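Local coordinates for proteasome protein (Corynebacterium glutamicum ATCC 13032, PDB 2P90) that is of unknown function but belongs to the PAC2 family, whose members include proteasome assembly chaperones, and may act in a proteasome-related role, at residues 205-219 / 231-245. Residues are numbered along the deposited sequence; the frame is centred on the assembly and turned at random.
Sequences VSASPYPAATLKLLQ and LLALERDAEKVHRQL
The aromatic ring of Y210 meets helix 232-245 with its edge: CD2 of L245 lies near the ring plane, 3.8 Å from CE1 of Y210, while CG2 of V241 approaches CD1 obliquely. With CG of Y210 anti to the backbone N (chi1 -165°), the ring swings its CD1-CE1 side to the second helix. The OH of Y210 shares a water with ND1 of H242, at 2.7 Å and 3.0 Å respectively, and the water lies in the imidazole plane. This water links the two segments; no direct hydrogen bond joins them, and most of the contact is apolar packing.

P211 is a knob in a hole formed by L234, D237, A238 and V241; its CB and CG rest on CB of D237. The axes of helices 211-219 and 232-245 come within 8.5 Å, consistent with the small side chains of A212 and A238, whose CB atoms are 4.2 Å apart. Farther along, CD1 of L234 meets CD1 of L218 at 3.5 Å, and both methyls of L234 touch CG2 of T214. CD1 of L215 rests against CB of L231, while CD2 lies nearest CG of E235, at 3.6 Å.

Helices 211-219 and 232-245 run roughly antiparallel, at 147° between their N-to-C directions, as the two arms of a helical hairpin. H147 lies against Y210, H242 and L245. Helix 211-225 packs on helix 232-250, on helix 41-52 through T214 and L218 and, through A213 and L217, on strand 194-202 of the large mixed sheet.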
ATOM      1  N   VAL B 205     -12.339  15.360  17.513  1.00 51.15           N
ATOM      2  CA  VAL B 205     -11.907  14.448  18.566  1.00 51.55           C
ATOM      3  C   VAL B 205     -11.648  13.016  18.028  1.00 51.25           C
ATOM      4  O   VAL B 205     -11.321  12.085  18.786  1.00 51.62           O
ATOM      5  CB  VAL B 205     -12.963  14.468  19.714  1.00 52.02           C
ATOM      6  CG1 VAL B 205     -14.007  13.338  19.549  1.00 51.63           C
ATOM      7  CG2 VAL B 205     -12.267  14.420  21.042  1.00 53.40           C
ATOM      8  N   SER B 206     -11.777  12.860  16.710  1.00 50.48           N
ATOM      9  CA  SER B 206     -11.766  11.548  16.051  1.00 50.27           C
ATOM     10  C   SER B 206     -10.442  10.770  16.099  1.00 49.64           C
ATOM     11  O   SER B 206     -10.451   9.532  16.034  1.00 49.47           O
ATOM     12  CB  SER B 206     -12.237  11.682  14.595  1.00 50.26           C
ATOM     13  OG  SER B 206     -13.630  11.413  14.496  1.00 51.75           O
ATOM     14  N   ALA B 207      -9.326  11.494  16.206  1.00 48.78           N
ATOM     15  CA  ALA B 207      -7.985  10.898  16.273  1.00 48.92           C
ATOM     16  C   ALA B 207      -7.620  10.272  17.608  1.00 48.55           C
ATOM     17  O   ALA B 207      -6.677   9.523  17.673  1.00 48.81           O
ATOM     18  CB  ALA B 207      -6.907  11.926  15.864  1.00 48.46           C
ATOM     19  N   SER B 208      -8.345  10.604  18.669  1.00 49.29           N
ATOM     20  CA  SER B 208      -8.096  10.051  20.016  1.00 49.75           C
ATOM     21  C   SER B 208      -9.262   9.172  20.411  1.00 49.23           C
ATOM     22  O   SER B 208     -10.353   9.343  19.872  1.00 50.40           O
ATOM     23  CB  SER B 208      -7.971  11.178  21.056  1.00 49.79           C
ATOM     24  OG  SER B 208      -6.987  12.119  20.664  1.00 51.17           O
ATOM     25  N   PRO B 209      -9.043   8.217  21.329  1.00 48.70           N
ATOM     26  CA  PRO B 209     -10.160   7.402  21.823  1.00 48.16           C
ATOM     27  C   PRO B 209     -11.366   8.242  22.277  1.00 47.05           C
ATOM     28  O   PRO B 209     -11.230   9.182  23.058  1.00 48.21           O
ATOM     29  CB  PRO B 209      -9.528   6.636  22.990  1.00 48.45           C
ATOM     30  CG  PRO B 209      -8.086   6.479  22.563  1.00 48.36           C
ATOM     31  CD  PRO B 209      -7.756   7.793  21.918  1.00 48.33           C
ATOM     32  N   TYR B 210     -12.532   7.920  21.747  1.00 45.49           N
ATOM     33  CA  TYR B 210     -13.790   8.548  22.155  1.00 43.67           C
ATOM     34  C   TYR B 210     -14.762   7.449  22.643  1.00 42.34           C
ATOM     35  O   TYR B 210     -15.613   6.975  21.895  1.00 41.08           O
ATOM     36  CB  TYR B 210     -14.374   9.403  21.013  1.00 43.01           C
ATOM     37  CG  TYR B 210     -15.448  10.349  21.465  1.00 42.49           C
ATOM     38  CD1 TYR B 210     -15.139  11.492  22.206  1.00 45.25           C
ATOM     39  CD2 TYR B 210     -16.779  10.101  21.162  1.00 41.59           C
ATOM     40  CE1 TYR B 210     -16.150  12.366  22.622  1.00 44.77           C
ATOM     41  CE2 TYR B 210     -17.775  10.931  21.567  1.00 41.84           C
ATOM     42  CZ  TYR B 210     -17.468  12.063  22.303  1.00 43.87           C
ATOM     43  OH  TYR B 210     -18.484  12.890  22.683  1.00 43.55           O
ATOM     44  N   PRO B 211     -14.588   7.007  23.899  1.00 42.84           N
ATOM     45  CA  PRO B 211     -15.393   5.889  24.468  1.00 43.14           C
ATOM     46  C   PRO B 211     -16.900   5.996  24.417  1.00 43.30           C
ATOM     47  O   PRO B 211     -17.567   4.963  24.413  1.00 45.21           O
ATOM     48  CB  PRO B 211     -14.904   5.786  25.918  1.00 43.06           C
ATOM     49  CG  PRO B 211     -13.535   6.403  25.908  1.00 42.73           C
ATOM     50  CD  PRO B 211     -13.557   7.478  24.850  1.00 42.61           C
ATOM     51  N   ALA B 212     -17.466   7.197  24.391  1.00 43.33           N
ATOM     52  CA  ALA B 212     -18.936   7.318  24.265  1.00 42.95           C
ATOM     53  C   ALA B 212     -19.443   6.611  22.973  1.00 42.91           C
ATOM     54  O   ALA B 212     -20.557   6.059  22.924  1.00 43.20           O
ATOM     55  CB  ALA B 212     -19.375   8.795  24.315  1.00 41.80           C
ATOM     56  N   ALA B 213     -18.597   6.593  21.941  1.00 43.03           N
ATOM     57  CA  ALA B 213     -18.943   5.968  20.659  1.00 42.16           C
ATOM     58  C   ALA B 213     -18.845   4.436  20.735  1.00 41.95           C
ATOM     59  O   ALA B 213     -19.707   3.736  20.231  1.00 42.61           O
ATOM     60  CB  ALA B 213     -18.088   6.525  19.580  1.00 41.33           C
ATOM     61  N   THR B 214     -17.812   3.923  21.383  1.00 42.30           N
ATOM     62  CA  THR B 214     -17.695   2.495  21.654  1.00 43.42           C
ATOM     63  C   THR B 214     -18.955   2.033  22.375  1.00 44.73           C
ATOM     64  O   THR B 214     -19.654   1.140  21.888  1.00 44.49           O
ATOM     65  CB  THR B 214     -16.456   2.205  22.508  1.00 43.55           C
ATOM     66  OG1 THR B 214     -15.322   2.842  21.906  1.00 43.98           O
ATOM     67  CG2 THR B 214     -16.200   0.681  22.685  1.00 41.71           C
ATOM     68  N   LEU B 215     -19.257   2.698  23.499  1.00 46.34           N
ATOM     69  CA  LEU B 215     -20.482   2.480  24.290  1.00 47.23           C
ATOM     70  C   LEU B 215     -21.741   2.455  23.438  1.00 47.38           C
ATOM     71  O   LEU B 215     -22.530   1.509  23.494  1.00 47.08           O
ATOM     72  CB  LEU B 215     -20.605   3.567  25.378  1.00 47.34           C
ATOM     73  CG  LEU B 215     -21.654   3.417  26.492  1.00 47.80           C
ATOM     74  CD1 LEU B 215     -21.542   2.092  27.300  1.00 50.52           C
ATOM     75  CD2 LEU B 215     -21.564   4.586  27.453  1.00 48.38           C
ATOM     76  N   LYS B 216     -21.909   3.492  22.629  1.00 47.79           N
ATOM     77  CA  LYS B 216     -23.034   3.558  21.720  1.00 47.75           C
ATOM     78  C   LYS B 216     -23.093   2.353  20.773  1.00 47.63           C
ATOM     79  O   LYS B 216     -24.159   1.745  20.635  1.00 48.02           O
ATOM     80  CB  LYS B 216     -23.038   4.889  20.952  1.00 47.81           C
ATOM     81  CG  LYS B 216     -24.373   5.207  20.277  1.00 50.31           C
ATOM     82  CD  LYS B 216     -25.536   5.129  21.280  1.00 54.15           C
ATOM     83  CE  LYS B 216     -26.819   4.611  20.618  1.00 58.44           C
ATOM     84  NZ  LYS B 216     -27.612   5.698  19.976  1.00 61.56           N
ATOM     85  N   LEU B 217     -21.973   2.006  20.117  1.00 47.01           N
ATOM     86  CA  LEU B 217     -21.966   0.822  19.234  1.00 46.50           C
ATOM     87  C   LEU B 217     -22.357  -0.440  20.012  1.00 45.98           C
ATOM     88  O   LEU B 217     -23.156  -1.227  19.540  1.00 45.32           O
ATOM     89  CB  LEU B 217     -20.614   0.603  18.531  1.00 45.56           C
ATOM     90  CG  LEU B 217     -20.197   1.467  17.347  1.00 44.26           C
ATOM     91  CD1 LEU B 217     -18.725   1.185  17.022  1.00 44.66           C
ATOM     92  CD2 LEU B 217     -21.084   1.268  16.104  1.00 42.86           C
ATOM     93  N   LEU B 218     -21.806  -0.600  21.208  1.00 45.82           N
ATOM     94  CA  LEU B 218     -22.066  -1.790  21.981  1.00 47.32           C
ATOM     95  C   LEU B 218     -23.544  -1.888  22.441  1.00 48.71           C
ATOM     96  O   LEU B 218     -24.165  -2.957  22.340  1.00 48.83           O
ATOM     97  CB  LEU B 218     -21.080  -1.898  23.148  1.00 47.13           C
ATOM     98  CG  LEU B 218     -19.625  -2.252  22.798  1.00 47.37           C
ATOM     99  CD1 LEU B 218     -18.792  -2.426  24.051  1.00 45.28           C
ATOM    100  CD2 LEU B 218     -19.569  -3.533  21.945  1.00 45.10           C
ATOM    101  N   GLN B 219     -24.118  -0.775  22.909  1.00 49.31           N
ATOM    102  CA  GLN B 219     -25.517  -0.799  23.311  1.00 50.37           C
ATOM    103  C   GLN B 219     -26.462  -0.965  22.114  1.00 50.08           C
ATOM    104  O   GLN B 219     -27.527  -1.553  22.244  1.00 49.27           O
ATOM    105  CB  GLN B 219     -25.891   0.339  24.314  1.00 50.33           C
ATOM    106  CG  GLN B 219     -25.822   1.784  23.837  1.00 51.34           C
ATOM    107  CD  GLN B 219     -25.602   2.805  24.998  1.00 52.82           C
ATOM    108  OE1 GLN B 219     -25.573   2.452  26.193  1.00 55.75           O
ATOM    109  NE2 GLN B 219     -25.431   4.078  24.631  1.00 55.76           N
ATOM    110  N   LEU B 231     -21.006  -3.045  30.501  1.00 61.78           N
ATOM    111  CA  LEU B 231     -20.643  -1.800  29.839  1.00 62.11           C
ATOM    112  C   LEU B 231     -20.037  -0.722  30.748  1.00 62.55           C
ATOM    113  O   LEU B 231     -19.615   0.336  30.256  1.00 62.53           O
ATOM    114  CB  LEU B 231     -21.876  -1.251  29.104  1.00 62.28           C
ATOM    115  CG  LEU B 231     -22.360  -2.006  27.851  1.00 61.97           C
ATOM    116  CD1 LEU B 231     -23.569  -1.351  27.251  1.00 61.43           C
ATOM    117  CD2 LEU B 231     -21.278  -2.090  26.808  1.00 61.13           C
ATOM    118  N   LEU B 232     -19.985  -0.985  32.054  1.00 62.82           N
ATOM    119  CA  LEU B 232     -19.791   0.085  33.054  1.00 63.32           C
ATOM    120  C   LEU B 232     -18.420   0.794  33.070  1.00 62.93           C
ATOM    121  O   LEU B 232     -18.346   1.977  33.423  1.00 63.28           O
ATOM    122  CB  LEU B 232     -20.166  -0.388  34.476  1.00 64.09           C
ATOM    123  CG  LEU B 232     -21.470  -1.170  34.742  1.00 65.84           C
ATOM    124  CD1 LEU B 232     -21.434  -1.856  36.125  1.00 67.11           C
ATOM    125  CD2 LEU B 232     -22.738  -0.322  34.560  1.00 67.33           C
ATOM    126  N   ALA B 233     -17.351   0.082  32.711  1.00 62.21           N
ATOM    127  CA  ALA B 233     -16.014   0.689  32.591  1.00 61.01           C
ATOM    128  C   ALA B 233     -15.915   1.692  31.426  1.00 60.40           C
ATOM    129  O   ALA B 233     -15.100   2.629  31.463  1.00 59.33           O
ATOM    130  CB  ALA B 233     -14.937  -0.379  32.490  1.00 61.04           C
ATOM    131  N   LEU B 234     -16.765   1.491  30.417  1.00 59.65           N
ATOM    132  CA  LEU B 234     -16.851   2.383  29.267  1.00 59.47           C
ATOM    133  C   LEU B 234     -17.595   3.675  29.587  1.00 60.22           C
ATOM    134  O   LEU B 234     -17.359   4.720  28.950  1.00 60.24           O
ATOM    135  CB  LEU B 234     -17.558   1.689  28.102  1.00 58.82           C
ATOM    136  CG  LEU B 234     -16.822   0.734  27.181  1.00 55.84           C
ATOM    137  CD1 LEU B 234     -17.842   0.141  26.266  1.00 54.22           C
ATOM    138  CD2 LEU B 234     -15.720   1.456  26.394  1.00 54.74           C
ATOM    139  N   GLU B 235     -18.515   3.582  30.544  1.00 60.97           N
ATOM    140  CA  GLU B 235     -19.260   4.735  31.052  1.00 61.93           C
ATOM    141  C   GLU B 235     -18.340   5.653  31.839  1.00 61.46           C
ATOM    142  O   GLU B 235     -18.303   6.870  31.606  1.00 61.18           O
ATOM    143  CB  GLU B 235     -20.458   4.271  31.880  1.00 62.31           C
ATOM    144  CG  GLU B 235     -21.645   3.912  30.996  1.00 65.82           C
ATOM    145  CD  GLU B 235     -22.672   3.005  31.662  1.00 71.30           C
ATOM    146  OE1 GLU B 235     -22.291   2.146  32.494  1.00 73.46           O
ATOM    147  OE2 GLU B 235     -23.876   3.146  31.328  1.00 73.83           O
ATOM    148  N   ARG B 236     -17.556   5.044  32.715  1.00 61.15           N
ATOM    149  CA  ARG B 236     -16.543   5.744  33.463  1.00 61.84           C
ATOM    150  C   ARG B 236     -15.565   6.466  32.523  1.00 61.65           C
ATOM    151  O   ARG B 236     -15.319   7.668  32.676  1.00 61.59           O
ATOM    152  CB  ARG B 236     -15.805   4.740  34.358  1.00 62.54           C
ATOM    153  CG  ARG B 236     -14.779   5.369  35.278  1.00 65.05           C
ATOM    154  CD  ARG B 236     -13.431   4.683  35.171  1.00 69.95           C
ATOM    155  NE  ARG B 236     -12.365   5.533  35.709  1.00 74.46           N
ATOM    156  CZ  ARG B 236     -11.349   6.029  35.003  1.00 76.15           C
ATOM    157  NH1 ARG B 236     -11.230   5.752  33.700  1.00 76.25           N
ATOM    158  NH2 ARG B 236     -10.439   6.794  35.609  1.00 75.67           N
ATOM    159  N   ASP B 237     -15.028   5.725  31.548  1.00 61.47           N
ATOM    160  CA  ASP B 237     -14.117   6.255  30.520  1.00 61.40           C
ATOM    161  C   ASP B 237     -14.652   7.449  29.732  1.00 60.60           C
ATOM    162  O   ASP B 237     -13.883   8.355  29.399  1.00 59.54           O
ATOM    163  CB  ASP B 237     -13.753   5.172  29.495  1.00 62.17           C
ATOM    164  CG  ASP B 237     -12.834   4.083  30.055  1.00 64.83           C
ATOM    165  OD1 ASP B 237     -12.434   4.135  31.246  1.00 68.52           O
ATOM    166  OD2 ASP B 237     -12.528   3.144  29.281  1.00 68.64           O
ATOM    167  N   ALA B 238     -15.948   7.406  29.404  1.00 60.10           N
ATOM    168  CA  ALA B 238     -16.619   8.421  28.598  1.00 59.92           C
ATOM    169  C   ALA B 238     -16.744   9.706  29.379  1.00 60.26           C
ATOM    170  O   ALA B 238     -16.497  10.786  28.848  1.00 60.25           O
ATOM    171  CB  ALA B 238     -17.975   7.943  28.170  1.00 59.61           C
ATOM    172  N   GLU B 239     -17.103   9.577  30.655  1.00 60.76           N
ATOM    173  CA  GLU B 239     -17.258  10.721  31.544  1.00 61.22           C
ATOM    174  C   GLU B 239     -15.917  11.401  31.754  1.00 60.81           C
ATOM    175  O   GLU B 239     -15.851  12.616  31.913  1.00 61.42           O
ATOM    176  CB  GLU B 239     -17.838  10.274  32.879  1.00 60.79           C
ATOM    177  CG  GLU B 239     -19.277   9.755  32.781  1.00 62.59           C
ATOM    178  CD  GLU B 239     -19.748   8.945  34.011  1.00 63.68           C
ATOM    179  OE1 GLU B 239     -18.926   8.657  34.936  1.00 67.72           O
ATOM    180  OE2 GLU B 239     -20.954   8.585  34.038  1.00 65.29           O
ATOM    181  N   LYS B 240     -14.848  10.611  31.739  1.00 60.45           N
ATOM    182  CA  LYS B 240     -13.500  11.123  31.955  1.00 60.24           C
ATOM    183  C   LYS B 240     -12.998  11.866  30.717  1.00 59.60           C
ATOM    184  O   LYS B 240     -12.402  12.945  30.860  1.00 60.21           O
ATOM    185  CB  LYS B 240     -12.557   9.996  32.404  1.00 60.58           C
ATOM    186  CG  LYS B 240     -11.085  10.334  32.448  1.00 62.90           C
ATOM    187  CD  LYS B 240     -10.618  10.738  33.849  1.00 68.12           C
ATOM    188  CE  LYS B 240      -9.073  10.622  33.986  1.00 70.58           C
ATOM    189  NZ  LYS B 240      -8.548   9.194  33.924  1.00 71.87           N
ATOM    190  N   VAL B 241     -13.264  11.333  29.516  1.00 58.13           N
ATOM    191  CA  VAL B 241     -12.957  12.090  28.270  1.00 57.27           C
ATOM    192  C   VAL B 241     -13.847  13.343  28.066  1.00 56.85           C
ATOM    193  O   VAL B 241     -13.373  14.375  27.606  1.00 55.86           O
ATOM    194  CB  VAL B 241     -12.808  11.188  26.967  1.00 56.97           C
ATOM    195  CG1 VAL B 241     -13.655   9.980  27.061  1.00 58.14           C
ATOM    196  CG2 VAL B 241     -13.160  11.959  25.684  1.00 54.81           C
ATOM    197  N   HIS B 242     -15.113  13.256  28.450  1.00 56.92           N
ATOM    198  CA  HIS B 242     -15.976  14.417  28.444  1.00 58.30           C
ATOM    199  C   HIS B 242     -15.411  15.586  29.284  1.00 59.06           C
ATOM    200  O   HIS B 242     -15.401  16.745  28.833  1.00 58.05           O
ATOM    201  CB  HIS B 242     -17.386  14.045  28.922  1.00 58.13           C
ATOM    202  CG  HIS B 242     -18.392  15.125  28.691  1.00 58.89           C
ATOM    203  ND1 HIS B 242     -18.812  15.492  27.427  1.00 58.46           N
ATOM    204  CD2 HIS B 242     -19.053  15.928  29.563  1.00 58.40           C
ATOM    205  CE1 HIS B 242     -19.690  16.476  27.533  1.00 59.32           C
ATOM    206  NE2 HIS B 242     -19.853  16.758  28.818  1.00 57.82           N
ATOM    207  N   ARG B 243     -14.940  15.263  30.491  1.00 60.19           N
ATOM    208  CA  ARG B 243     -14.391  16.270  31.393  1.00 61.95           C
ATOM    209  C   ARG B 243     -13.120  16.911  30.838  1.00 61.66           C
ATOM    210  O   ARG B 243     -12.933  18.138  30.961  1.00 61.49           O
ATOM    211  CB  ARG B 243     -14.187  15.718  32.812  1.00 61.85           C
ATOM    212  CG  ARG B 243     -15.495  15.331  33.524  1.00 63.83           C
ATOM    213  CD  ARG B 243     -15.301  15.043  35.041  1.00 65.11           C
ATOM    214  NE  ARG B 243     -14.467  13.866  35.322  1.00 71.96           N
ATOM    215  CZ  ARG B 243     -14.928  12.626  35.532  1.00 74.99           C
ATOM    216  NH1 ARG B 243     -16.245  12.373  35.502  1.00 76.20           N
ATOM    217  NH2 ARG B 243     -14.070  11.629  35.783  1.00 75.08           N
ATOM    218  N   GLN B 244     -12.275  16.111  30.190  1.00 61.67           N
ATOM    219  CA  GLN B 244     -11.089  16.669  29.532  1.00 62.47           C
ATOM    220  C   GLN B 244     -11.468  17.616  28.390  1.00 62.06           C
ATOM    221  O   GLN B 244     -10.800  18.635  28.145  1.00 62.28           O
ATOM    222  CB  GLN B 244     -10.157  15.564  29.046  1.00 62.87           C
ATOM    223  CG  GLN B 244      -9.702  14.648  30.178  1.00 65.82           C
ATOM    224  CD  GLN B 244      -9.029  13.367  29.683  1.00 68.69           C
ATOM    225  OE1 GLN B 244      -9.605  12.604  28.891  1.00 68.91           O
ATOM    226  NE2 GLN B 244      -7.805  13.125  30.161  1.00 67.39           N
ATOM    227  N   LEU B 245     -12.567  17.278  27.722  1.00 61.39           N
ATOM    228  CA  LEU B 245     -13.095  18.062  26.624  1.00 60.34           C
ATOM    229  C   LEU B 245     -13.783  19.323  27.115  1.00 60.44           C
ATOM    230  O   LEU B 245     -13.678  20.355  26.474  1.00 59.13           O
ATOM    231  CB  LEU B 245     -14.063  17.221  25.789  1.00 59.88           C
ATOM    232  CG  LEU B 245     -13.704  16.576  24.440  1.00 58.32           C
ATOM    233  CD1 LEU B 245     -12.212  16.491  24.082  1.00 55.66           C
ATOM    234  CD2 LEU B 245     -14.394  15.229  24.357  1.00 54.36           C
TER
HETATM  235  O   HOH W   1     -17.820  13.698  25.203  1.00 48.42           O